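Local coordinates for putative acetamidase/formamidase (Yersinia enterocolitica subsp. palearctica serotype O:3, PDB 5UBU) that acts as an acetamidase, a hydrolase that probably cleaves the carbon-nitrogen bond of linear amides, at the interface of chains A and B. Coordinates in Å, arbitrary orientation; residue numbers count along the deposited sequence, not the author numbering. Chains: chain A/B, Putative acetamidase/formamidase.

Contact 1: the interface of chains A and B. Residues chain A 122, 127, 129-130, 142, 230-231; chain B 297, 300.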
HETATM    1  N   MSE A 122       2.990  22.901   9.970  1.00 36.92           N
HETATM    2  CA  MSE A 122       2.280  21.656  10.219  1.00 36.43           C
HETATM    3  C   MSE A 122       0.861  22.023   9.915  1.00 35.79           C
HETATM    4  O   MSE A 122       0.177  22.636  10.735  1.00 36.40           O
HETATM    5  CB  MSE A 122       2.434  21.187  11.652  1.00 37.84           C
HETATM    6  CG  MSE A 122       3.683  20.343  11.807  1.00 38.68           C
HETATM    7 SE   MSE A 122       4.044  20.140  13.723  1.00 41.97          SE
HETATM    8  CE  MSE A 122       2.587  18.859  14.171  1.00 41.05           C
ATOM      9  N   GLY A 127       0.544  15.689   6.038  1.00 29.97           N
ATOM     10  CA  GLY A 127       1.855  15.304   6.546  1.00 30.03           C
ATOM     11  C   GLY A 127       2.051  13.803   6.516  1.00 29.93           C
ATOM     12  O   GLY A 127       1.123  13.044   6.250  1.00 29.80           O
ATOM     13  N   LEU A 129       3.245  11.806   9.202  1.00 30.93           N
ATOM     14  CA  LEU A 129       2.880  11.128  10.463  1.00 31.36           C
ATOM     15  C   LEU A 129       1.534  11.572  11.050  1.00 31.29           C
ATOM     16  O   LEU A 129       1.381  11.714  12.261  1.00 31.63           O
ATOM     17  CB  LEU A 129       4.003  11.276  11.497  1.00 31.99           C
ATOM     18  CG  LEU A 129       5.380  10.722  11.078  1.00 32.23           C
ATOM     19  CD1 LEU A 129       6.431  10.949  12.142  1.00 33.08           C
ATOM     20  CD2 LEU A 129       5.314   9.240  10.748  1.00 32.26           C
ATOM     21  N   THR A 130       0.561  11.760  10.164  1.00 30.92           N
ATOM     22  CA  THR A 130      -0.791  12.152  10.543  1.00 31.10           C
ATOM     23  C   THR A 130      -1.818  11.612   9.565  1.00 31.04           C
ATOM     24  O   THR A 130      -1.517  11.347   8.402  1.00 30.83           O
ATOM     25  CB  THR A 130      -0.965  13.686  10.593  1.00 31.07           C
ATOM     26  OG1 THR A 130      -2.335  14.014  10.887  1.00 31.17           O
ATOM     27  CG2 THR A 130      -0.589  14.347   9.259  1.00 30.57           C
ATOM     28  N   LEU A 142      -3.006  17.028  14.066  1.00 36.10           N
ATOM     29  CA  LEU A 142      -1.863  17.428  14.879  1.00 36.71           C
ATOM     30  C   LEU A 142      -1.926  18.924  15.150  1.00 37.59           C
ATOM     31  O   LEU A 142      -2.644  19.656  14.460  1.00 37.08           O
ATOM     32  CB  LEU A 142      -0.542  17.102  14.182  1.00 36.13           C
ATOM     33  CG  LEU A 142      -0.303  15.648  13.793  1.00 35.45           C
ATOM     34  CD1 LEU A 142       1.064  15.536  13.133  1.00 35.11           C
ATOM     35  CD2 LEU A 142      -0.409  14.716  14.997  1.00 35.93           C
ATOM     36  N   ILE A 230       8.757  14.668   5.821  1.00 33.32           N
ATOM     37  CA  ILE A 230       7.821  14.070   6.773  1.00 33.13           C
ATOM     38  C   ILE A 230       6.697  14.906   7.429  1.00 32.96           C
ATOM     39  O   ILE A 230       5.586  14.391   7.558  1.00 32.53           O
ATOM     40  CB  ILE A 230       8.610  13.218   7.815  1.00 34.31           C
ATOM     41  CG1 ILE A 230       7.774  12.032   8.321  1.00 34.63           C
ATOM     42  CG2 ILE A 230       9.235  14.076   8.920  1.00 35.80           C
ATOM     43  CD1 ILE A 230       7.449  10.991   7.256  1.00 33.60           C
ATOM     44  N   CYS A 231       6.945  16.156   7.828  1.00 33.16           N
ATOM     45  CA  CYS A 231       5.869  16.935   8.483  1.00 33.13           C
ATOM     46  C   CYS A 231       4.877  17.561   7.503  1.00 32.36           C
ATOM     47  O   CYS A 231       3.869  18.131   7.927  1.00 31.86           O
ATOM     48  CB  CYS A 231       6.422  18.021   9.411  1.00 34.31           C
ATOM     49  SG  CYS A 231       6.984  19.528   8.603  1.00 34.24           S
TER
ATOM     50  N   TRP B 297       7.224  18.144  18.594  1.00 37.25           N
ATOM     51  CA  TRP B 297       6.900  18.830  17.332  1.00 36.67           C
ATOM     52  C   TRP B 297       8.114  19.442  16.662  1.00 37.10           C
ATOM     53  O   TRP B 297       8.172  19.486  15.439  1.00 36.35           O
ATOM     54  CB  TRP B 297       5.781  19.869  17.494  1.00 37.68           C
ATOM     55  CG  TRP B 297       4.570  19.314  18.169  1.00 37.49           C
ATOM     56  CD1 TRP B 297       3.998  19.777  19.310  1.00 39.13           C
ATOM     57  CD2 TRP B 297       3.844  18.131  17.806  1.00 35.73           C
ATOM     58  NE1 TRP B 297       2.916  19.002  19.647  1.00 38.65           N
ATOM     59  CE2 TRP B 297       2.811  17.972  18.752  1.00 36.52           C
ATOM     60  CE3 TRP B 297       3.955  17.198  16.764  1.00 33.84           C
ATOM     61  CZ2 TRP B 297       1.897  16.914  18.696  1.00 35.51           C
ATOM     62  CZ3 TRP B 297       3.038  16.149  16.708  1.00 32.87           C
ATOM     63  CH2 TRP B 297       2.022  16.021  17.670  1.00 33.69           C
ATOM     64  N   TYR B 300       9.895  16.569  14.894  1.00 34.28           N
ATOM     65  CA  TYR B 300       9.116  16.204  13.708  1.00 33.04           C
ATOM     66  C   TYR B 300       9.385  17.165  12.550  1.00 33.95           C
ATOM     67  O   TYR B 300       9.695  16.737  11.434  1.00 33.35           O
ATOM     68  CB  TYR B 300       7.632  16.181  14.098  1.00 32.60           C
ATOM     69  CG  TYR B 300       6.611  15.860  13.024  1.00 31.17           C
ATOM     70  CD1 TYR B 300       6.728  14.731  12.227  1.00 29.64           C
ATOM     71  CD2 TYR B 300       5.451  16.607  12.917  1.00 31.59           C
ATOM     72  CE1 TYR B 300       5.761  14.417  11.281  1.00 28.87           C
ATOM     73  CE2 TYR B 300       4.478  16.295  11.986  1.00 30.84           C
ATOM     74  CZ  TYR B 300       4.631  15.192  11.179  1.00 29.42           C
ATOM     75  OH  TYR B 300       3.652  14.896  10.260  1.00 28.93           O
TER
HETATM   76  O   HOH W   1       2.155  17.074   9.744  1.00 26.86           O
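B:Tyr300 pushes its phenol between A:Cys231 and A:Leu129, a plug-in-pocket contact between two copies of an FmdA_AmdA (acetamidase/formamidase) family protein. Its hidden surface of 74 Å² compares with 16 Å² for the neighbouring B:Trp297, which marks the tyrosine as the deeper insertion. With CG anti to the backbone N (chi1 179°), the ring extends from helix 296-306 towards chain A.

Packing is dense around the ring. The methylene CB of A:Cys231 lies 3.6 Å above one face of the B:Tyr300 ring, displaced towards the rim, in a CH-pi contact. Below the plane, on the side away from A:Cys231, A:Leu129 slides antiparallel past the CE1 rim, its CB and CD1 each 3.6 Å from B:Tyr300 CE1. A:Leu142 crosses nearly perpendicular on that same side, and its two methyls divide the work: CD1 passes the CE2 rim of B:Tyr300, while CD2 rests 3.8 Å from B:Trp297 CH2. A:Met122, present as selenomethionine, fills the gap between the two aromatic side chains. Its chain bends at chi3 (73°), bringing the terminal CE to the benzo part of the indole near B:Trp297 CE3, while SE stays beside B:Tyr300 CD2.

The hydroxyl end is the polar side, reached by a water. A:Leu129 N donates to B:Tyr300 OH at 3.3 Å, a long bond with a moderately bent 153° at the hydrogen. Water 1 is 2.7 Å from B:Tyr300 OH and links it to the carbonyl A:Cys231 O, also at 2.7 Å. A:Gly127 and A:Thr130 add marginal contacts here, with A:Gly127 CA 4.1 Å from B:Tyr300 OH.

Contact 2: the interface of chains A and B. Residues chain A 158, 161-162, 164; chain B 294, 302, 329, 331.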
ATOM      1  N   TRP A 158      17.407  27.574  11.961  1.00 36.25           N
ATOM      2  CA  TRP A 158      16.288  26.828  12.540  1.00 36.05           C
ATOM      3  C   TRP A 158      16.019  27.167  13.997  1.00 37.45           C
ATOM      4  O   TRP A 158      14.872  27.371  14.377  1.00 37.82           O
ATOM      5  CB  TRP A 158      16.514  25.307  12.395  1.00 35.38           C
ATOM      6  CG  TRP A 158      15.355  24.505  12.868  1.00 35.70           C
ATOM      7  CD1 TRP A 158      15.186  23.951  14.103  1.00 37.17           C
ATOM      8  CD2 TRP A 158      14.167  24.217  12.128  1.00 35.53           C
ATOM      9  NE1 TRP A 158      13.966  23.318  14.170  1.00 38.28           N
ATOM     10  CE2 TRP A 158      13.319  23.477  12.970  1.00 37.17           C
ATOM     11  CE3 TRP A 158      13.735  24.528  10.838  1.00 35.30           C
ATOM     12  CZ2 TRP A 158      12.066  23.026  12.557  1.00 38.14           C
ATOM     13  CZ3 TRP A 158      12.485  24.093  10.428  1.00 36.32           C
ATOM     14  CH2 TRP A 158      11.664  23.351  11.284  1.00 37.82           C
ATOM     15  N   ARG A 161      19.777  25.956  18.982  1.00 47.73           N
ATOM     16  CA  ARG A 161      20.425  24.653  18.967  1.00 46.98           C
ATOM     17  C   ARG A 161      20.853  24.156  17.578  1.00 45.61           C
ATOM     18  O   ARG A 161      21.933  23.578  17.446  1.00 46.54           O
ATOM     19  CB  ARG A 161      19.494  23.616  19.612  1.00 45.62           C
ATOM     20  CG  ARG A 161      20.092  22.229  19.734  1.00 44.79           C
ATOM     21  CD  ARG A 161      19.135  21.293  20.428  1.00 44.60           C
ATOM     22  NE  ARG A 161      19.718  19.965  20.594  1.00 44.99           N
ATOM     23  CZ  ARG A 161      19.092  18.925  21.134  1.00 44.86           C
ATOM     24  NH1 ARG A 161      19.714  17.755  21.221  1.00 45.46           N
ATOM     25  NH2 ARG A 161      17.850  19.048  21.581  1.00 45.07           N
ATOM     26  N   HIS A 162      20.014  24.368  16.561  1.00 43.93           N
ATOM     27  CA  HIS A 162      20.330  23.886  15.204  1.00 42.61           C
ATOM     28  C   HIS A 162      20.397  24.951  14.121  1.00 42.61           C
ATOM     29  O   HIS A 162      19.445  25.709  13.916  1.00 42.72           O
ATOM     30  CB  HIS A 162      19.311  22.830  14.761  1.00 40.61           C
ATOM     31  CG  HIS A 162      19.239  21.650  15.669  1.00 40.98           C
ATOM     32  ND1 HIS A 162      18.226  21.482  16.589  1.00 41.78           N
ATOM     33  CD2 HIS A 162      20.076  20.600  15.833  1.00 41.61           C
ATOM     34  CE1 HIS A 162      18.425  20.363  17.259  1.00 42.76           C
ATOM     35  NE2 HIS A 162      19.546  19.812  16.826  1.00 42.79           N
ATOM     36  N   LEU A 164      21.166  24.882  10.207  1.00 40.23           N
ATOM     37  CA  LEU A 164      21.299  23.952   9.093  1.00 40.10           C
ATOM     38  C   LEU A 164      21.970  24.586   7.878  1.00 40.85           C
ATOM     39  O   LEU A 164      21.829  25.797   7.657  1.00 42.22           O
ATOM     40  CB  LEU A 164      19.917  23.454   8.683  1.00 37.72           C
ATOM     41  CG  LEU A 164      19.056  22.884   9.806  1.00 37.62           C
ATOM     42  CD1 LEU A 164      17.739  22.389   9.222  1.00 37.51           C
ATOM     43  CD2 LEU A 164      19.767  21.756  10.536  1.00 38.59           C
TER
ATOM     44  N   PHE B 294      14.845  16.610  22.836  1.00 44.83           N
ATOM     45  CA  PHE B 294      14.003  17.276  21.846  1.00 43.85           C
ATOM     46  C   PHE B 294      12.561  17.405  22.308  1.00 43.66           C
ATOM     47  O   PHE B 294      12.077  16.599  23.091  1.00 43.43           O
ATOM     48  CB  PHE B 294      13.985  16.505  20.517  1.00 41.43           C
ATOM     49  CG  PHE B 294      15.205  16.697  19.667  1.00 41.50           C
ATOM     50  CD1 PHE B 294      16.375  15.999  19.927  1.00 41.94           C
ATOM     51  CD2 PHE B 294      15.166  17.552  18.569  1.00 41.28           C
ATOM     52  CE1 PHE B 294      17.495  16.176  19.125  1.00 42.23           C
ATOM     53  CE2 PHE B 294      16.276  17.723  17.764  1.00 41.66           C
ATOM     54  CZ  PHE B 294      17.443  17.039  18.042  1.00 42.11           C
ATOM     55  N   LEU B 302      11.893  19.269  12.373  1.00 37.97           N
ATOM     56  CA  LEU B 302      13.331  19.307  12.075  1.00 38.66           C
ATOM     57  C   LEU B 302      13.711  18.158  11.140  1.00 37.30           C
ATOM     58  O   LEU B 302      14.506  18.351  10.217  1.00 37.38           O
ATOM     59  CB  LEU B 302      14.189  19.244  13.354  1.00 39.55           C
ATOM     60  CG  LEU B 302      15.704  19.318  13.132  1.00 40.60           C
ATOM     61  CD1 LEU B 302      16.099  20.661  12.548  1.00 42.24           C
ATOM     62  CD2 LEU B 302      16.463  19.073  14.419  1.00 41.85           C
ATOM     63  N   LEU B 329      23.702  16.688  14.772  1.00 52.31           N
ATOM     64  CA  LEU B 329      22.440  17.337  15.134  1.00 51.37           C
ATOM     65  C   LEU B 329      21.893  16.907  16.509  1.00 51.17           C
ATOM     66  O   LEU B 329      20.860  17.422  16.943  1.00 50.99           O
ATOM     67  CB  LEU B 329      21.395  17.129  14.026  1.00 48.92           C
ATOM     68  CG  LEU B 329      21.800  17.692  12.651  1.00 49.24           C
ATOM     69  CD1 LEU B 329      20.841  17.275  11.560  1.00 47.30           C
ATOM     70  CD2 LEU B 329      21.933  19.208  12.689  1.00 51.36           C
ATOM     71  N   ALA B 331      23.832  17.235  19.234  1.00 57.92           N
ATOM     72  CA  ALA B 331      24.495  18.156  20.162  1.00 60.93           C
ATOM     73  C   ALA B 331      23.454  19.077  20.798  1.00 61.92           C
ATOM     74  O   ALA B 331      22.546  19.557  20.118  1.00 60.86           O
ATOM     75  CB  ALA B 331      25.551  18.973  19.431  1.00 62.49           C
TER
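A:His162 and A:Arg161 meet B:Leu329, B:Ala331 and B:Phe294 in a mixed polar and apolar patch of a two-fold interface between identical chains, which joins two of the four copies in the deposited assembly, itself not necessarily the biological one. Two side-chain donors read backbone carbonyls. A:His162 NE2 donates to B:Leu329 O at 2.7 Å, with the acceptor close to the imidazole plane but the donor tilted 20° from the carbonyl plane. A:Arg161 NE donates to B:Ala331 O at 2.9 Å, nearly straight at 166°.

All four side-chain torsions of A:Arg161 are close to fully extended, which carries its guanidinium to B:Phe294. There NH2 sits over the phenyl face, 3.8 Å from the ring centroid of B:Phe294, as a cation-pi contact with the two planes 34° apart. B:Phe294 also serves the histidine, its CE2 lying 3.4 Å from A:His162 CE1. The imidazole is clamped between B:Leu302 CD2, centred 3.6 Å above one face of A:His162, and its own neighbour A:Arg161 CG on the other. The second branch of B:Leu302, CD1, covers the five-membered ring of A:Trp158, 3.7 Å from its centroid. A:Leu164 CD2 meets B:Leu329 CD2 and completes the apolar side.

In the fold, chain A contributes the stretch after strand 155-157 and the start of strand 164-165, whereas chain B supplies helix 296-306, B:Phe294 ahead of it, and the C-terminal end with 3-10 helix 327-330.

Contact 1 and contact 2 have C-alpha centres about 17 Å apart and share helix 296-306 of chain B. That helix supplies B:Trp297 and B:Tyr300 to contact 1 and B:Leu302 to contact 2; B:Leu302 follows B:Tyr300 by two positions. The chain A partners come from different segments, with residues 122-142 and 230-231 in contact 1 and 158-164 in contact 2. Two-fold symmetry repeats both contacts with the chains exchanged, so each copy contributes its helix 296-306 to the partner and receives the partner's in return, which probably fixes the helix orientation in the dimeric pair.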